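Local coordinates for protein ribosomal RNA methyltransferase, putative (PDB 2PLW) that binds S-adenosylmethionine through a Rossmann-like FtsJ-type domain and probably methylates ribosomal RNA at a uridine 2'-O position, at residues K50-D55 against Y66-E71. Residues are numbered along the deposited sequence; the frame is centred on the assembly and turned at random.
Sequences KIIGID and YFIQGE. With SAM (S-adenosylmethionine), chain C.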
loop_
_atom_site.group_PDB
_atom_site.type_symbol
_atom_site.label_atom_id
_atom_site.label_comp_id
_atom_site.label_asym_id
_atom_site.label_seq_id
_atom_site.Cartn_x
_atom_site.Cartn_y
_atom_site.Cartn_z
ATOM N N LYS A 50 -9.506 -7.227 -9.375
ATOM C CA LYS A 50 -10.251 -6.847 -8.172
ATOM C C LYS A 50 -9.470 -5.697 -7.562
ATOM O O LYS A 50 -8.260 -5.808 -7.364
ATOM C CB LYS A 50 -10.295 -7.970 -7.148
ATOM C CG LYS A 50 -11.432 -8.925 -7.297
ATOM C CD LYS A 50 -11.338 -10.038 -6.250
ATOM C CE LYS A 50 -12.583 -10.932 -6.302
ATOM N NZ LYS A 50 -12.972 -11.408 -7.669
ATOM N N ILE A 51 -10.158 -4.595 -7.315
ATOM C CA ILE A 51 -9.556 -3.415 -6.698
ATOM C C ILE A 51 -10.177 -3.226 -5.307
ATOM O O ILE A 51 -11.394 -3.116 -5.181
ATOM C CB ILE A 51 -9.758 -2.172 -7.584
ATOM C CG1 ILE A 51 -9.205 -2.441 -8.990
ATOM C CG2 ILE A 51 -9.051 -0.963 -6.990
ATOM C CD1 ILE A 51 -9.815 -1.535 -10.027
ATOM N N ILE A 52 -9.333 -3.218 -4.278
ATOM C CA ILE A 52 -9.777 -3.086 -2.880
ATOM C C ILE A 52 -9.093 -1.865 -2.261
ATOM O O ILE A 52 -7.895 -1.672 -2.417
ATOM C CB ILE A 52 -9.457 -4.359 -2.033
ATOM C CG1 ILE A 52 -9.971 -5.630 -2.729
ATOM C CG2 ILE A 52 -10.048 -4.221 -0.621
ATOM C CD1 ILE A 52 -9.258 -6.880 -2.304
ATOM N N GLY A 53 -9.869 -1.064 -1.542
ATOM C CA GLY A 53 -9.341 0.107 -0.841
ATOM C C GLY A 53 -9.548 -0.069 0.639
ATOM O O GLY A 53 -10.633 -0.503 1.065
ATOM N N ILE A 54 -8.548 0.326 1.426
ATOM C CA ILE A 54 -8.698 0.290 2.883
ATOM C C ILE A 54 -8.347 1.662 3.416
ATOM O O ILE A 54 -7.319 2.204 3.048
ATOM C CB ILE A 54 -7.780 -0.758 3.546
ATOM C CG1 ILE A 54 -8.301 -2.172 3.254
ATOM C CG2 ILE A 54 -7.830 -0.580 5.112
ATOM C CD1 ILE A 54 -7.380 -3.275 3.764
ATOM N N ASP A 55 -9.179 2.224 4.286
ATOM C CA ASP A 55 -8.768 3.434 5.028
ATOM C C ASP A 55 -9.500 3.468 6.346
ATOM O O ASP A 55 -10.586 2.918 6.453
ATOM C CB ASP A 55 -9.116 4.699 4.232
ATOM C CG ASP A 55 -8.340 5.907 4.663
ATOM O OD1 ASP A 55 -8.540 6.414 5.788
ATOM O OD2 ASP A 55 -7.532 6.388 3.857
ATOM N N TYR A 66 -14.000 -2.344 -4.113
ATOM C CA TYR A 66 -14.429 -2.831 -2.797
ATOM C C TYR A 66 -13.765 -1.932 -1.776
ATOM O O TYR A 66 -12.554 -1.713 -1.846
ATOM C CB TYR A 66 -13.947 -4.248 -2.545
ATOM C CG TYR A 66 -14.446 -5.286 -3.510
ATOM C CD1 TYR A 66 -15.620 -5.980 -3.260
ATOM C CD2 TYR A 66 -13.721 -5.601 -4.663
ATOM C CE1 TYR A 66 -16.070 -6.962 -4.141
ATOM C CE2 TYR A 66 -14.186 -6.572 -5.559
ATOM C CZ TYR A 66 -15.355 -7.247 -5.285
ATOM O OH TYR A 66 -15.834 -8.209 -6.157
ATOM N N PHE A 67 -14.531 -1.400 -0.832
ATOM C CA PHE A 67 -13.924 -0.602 0.212
ATOM C C PHE A 67 -14.048 -1.325 1.557
ATOM O O PHE A 67 -15.061 -1.991 1.836
ATOM C CB PHE A 67 -14.557 0.799 0.287
ATOM C CG PHE A 67 -14.098 1.593 1.482
ATOM C CD1 PHE A 67 -12.801 2.080 1.539
ATOM C CD2 PHE A 67 -14.965 1.845 2.536
ATOM C CE1 PHE A 67 -12.379 2.819 2.636
ATOM C CE2 PHE A 67 -14.552 2.583 3.652
ATOM C CZ PHE A 67 -13.256 3.046 3.708
ATOM N N ILE A 68 -13.008 -1.187 2.374
ATOM C CA ILE A 68 -13.008 -1.743 3.729
ATOM C C ILE A 68 -12.575 -0.642 4.671
ATOM O O ILE A 68 -11.471 -0.117 4.553
ATOM C CB ILE A 68 -12.068 -2.974 3.858
ATOM C CG1 ILE A 68 -12.594 -4.132 2.994
ATOM C CG2 ILE A 68 -11.890 -3.349 5.349
ATOM C CD1 ILE A 68 -11.592 -5.308 2.842
ATOM N N GLN A 69 -13.449 -0.279 5.608
ATOM C CA GLN A 69 -13.011 0.667 6.610
ATOM C C GLN A 69 -12.194 -0.069 7.676
ATOM O O GLN A 69 -12.626 -1.085 8.238
ATOM C CB GLN A 69 -14.168 1.437 7.252
ATOM C CG GLN A 69 -13.637 2.533 8.144
ATOM C CD GLN A 69 -14.717 3.232 8.962
ATOM O OE1 GLN A 69 -15.798 2.694 9.156
ATOM N NE2 GLN A 69 -14.413 4.440 9.443
ATOM N N GLY A 70 -11.007 0.439 7.943
ATOM C CA GLY A 70 -10.149 -0.164 8.964
ATOM C C GLY A 70 -8.793 0.477 9.080
ATOM O O GLY A 70 -8.271 1.028 8.122
ATOM N N GLU A 71 -8.227 0.434 10.278
ATOM C CA GLU A 71 -6.903 0.965 10.476
ATOM C C GLU A 71 -5.905 -0.200 10.483
ATOM O O GLU A 71 -5.934 -1.046 11.378
ATOM C CB GLU A 71 -6.845 1.755 11.791
ATOM C CG GLU A 71 -5.445 2.250 12.137
ATOM C CD GLU A 71 -5.427 3.115 13.390
ATOM O OE1 GLU A 71 -6.456 3.183 14.093
ATOM O OE2 GLU A 71 -4.380 3.716 13.666
HETATM N N SAM C . -3.913 7.835 -1.933
HETATM C CA SAM C . -5.147 8.562 -1.483
HETATM C C SAM C . -5.937 9.121 -2.668
HETATM O O SAM C . -5.384 9.203 -3.765
HETATM O OXT SAM C . -7.121 9.469 -2.579
HETATM C CB SAM C . -4.752 9.683 -0.512
HETATM C CG SAM C . -4.290 9.045 0.797
HETATM S SD SAM C . -4.174 10.171 2.201
HETATM C CE SAM C . -2.736 11.110 1.666
HETATM C "C5'" SAM C . -3.474 9.112 3.494
HETATM C "C4'" SAM C . -4.555 8.231 4.122
HETATM O "O4'" SAM C . -3.908 7.260 4.949
HETATM C "C3'" SAM C . -5.577 8.966 5.024
HETATM O "O3'" SAM C . -6.865 8.954 4.447
HETATM C "C2'" SAM C . -5.546 8.182 6.344
HETATM O "O2'" SAM C . -6.801 7.959 6.979
HETATM C "C1'" SAM C . -4.890 6.881 5.917
HETATM N N9 SAM C . -4.253 6.103 6.982
HETATM C C8 SAM C . -3.286 6.499 7.883
HETATM N N7 SAM C . -2.961 5.441 8.656
HETATM C C5 SAM C . -3.708 4.382 8.249
HETATM C C6 SAM C . -3.792 3.052 8.667
HETATM N N6 SAM C . -3.045 2.596 9.662
HETATM N N1 SAM C . -4.656 2.188 8.043
HETATM C C2 SAM C . -5.454 2.608 6.994
HETATM N N3 SAM C . -5.366 3.919 6.566
HETATM C C4 SAM C . -4.521 4.785 7.197
HETATM O O HOH W 1 -14.577 -8.901 -8.331
#
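Gly53 sits between Tyr66 and Ile68 of the neighbouring parallel strand and hydrogen-bonds to both: its N donates to Tyr66 O (2.8 Å), and its O accepts from Ile68 N. Further hydrogen bonds run from Tyr66 N to Ile51 O and, longer, from Asp55 N to Ile68 O (3.3 Å). Past the last paired strand residue, Gly70 N reaches Asp55 O from well above the carbonyl plane.

The Phe67 ring lies beside Gly53, which has no side chain to fend it off. From CB, chi1 (172°) sets CG anti to the backbone N. In the ring, CD1 comes to 3.4 Å from Gly53 O; CE1 lies near Asp55 N and 4.1 Å from Asp55 CB; CZ lies near Asp55 O. Gln69 N lies above one face, offset toward the rim.

On the other side of the sheet Ile52, Ile54 and Ile68 point the same way. Ile68 CB rests 3.9 Å from Ile54 CG1 and its CD1 meets Ile52 CG2; helix 93-102 covers Ile68. At the start of the pair, Ile51 O lies at the edge of the Tyr66 ring, near its plane, by CD2; CE2 meets Lys50 CG, and one water joins Tyr66 OH to Lys50 NZ.

Asp55 ends its strand at the cofactor. Its carboxylate accepts hydrogen bonds from S-adenosylmethionine O2' on OD1 (2.6 Å) and O3' on OD2 (2.7 Å); Lys57 N and Tyr32 N also hydrogen-bond to OD1 and OD2, respectively. Gly70 O lies near adenine C2. An acidic residue ending the second strand and gripping both ribose hydroxyls is characteristic of the Rossmann-like class I methyltransferase fold.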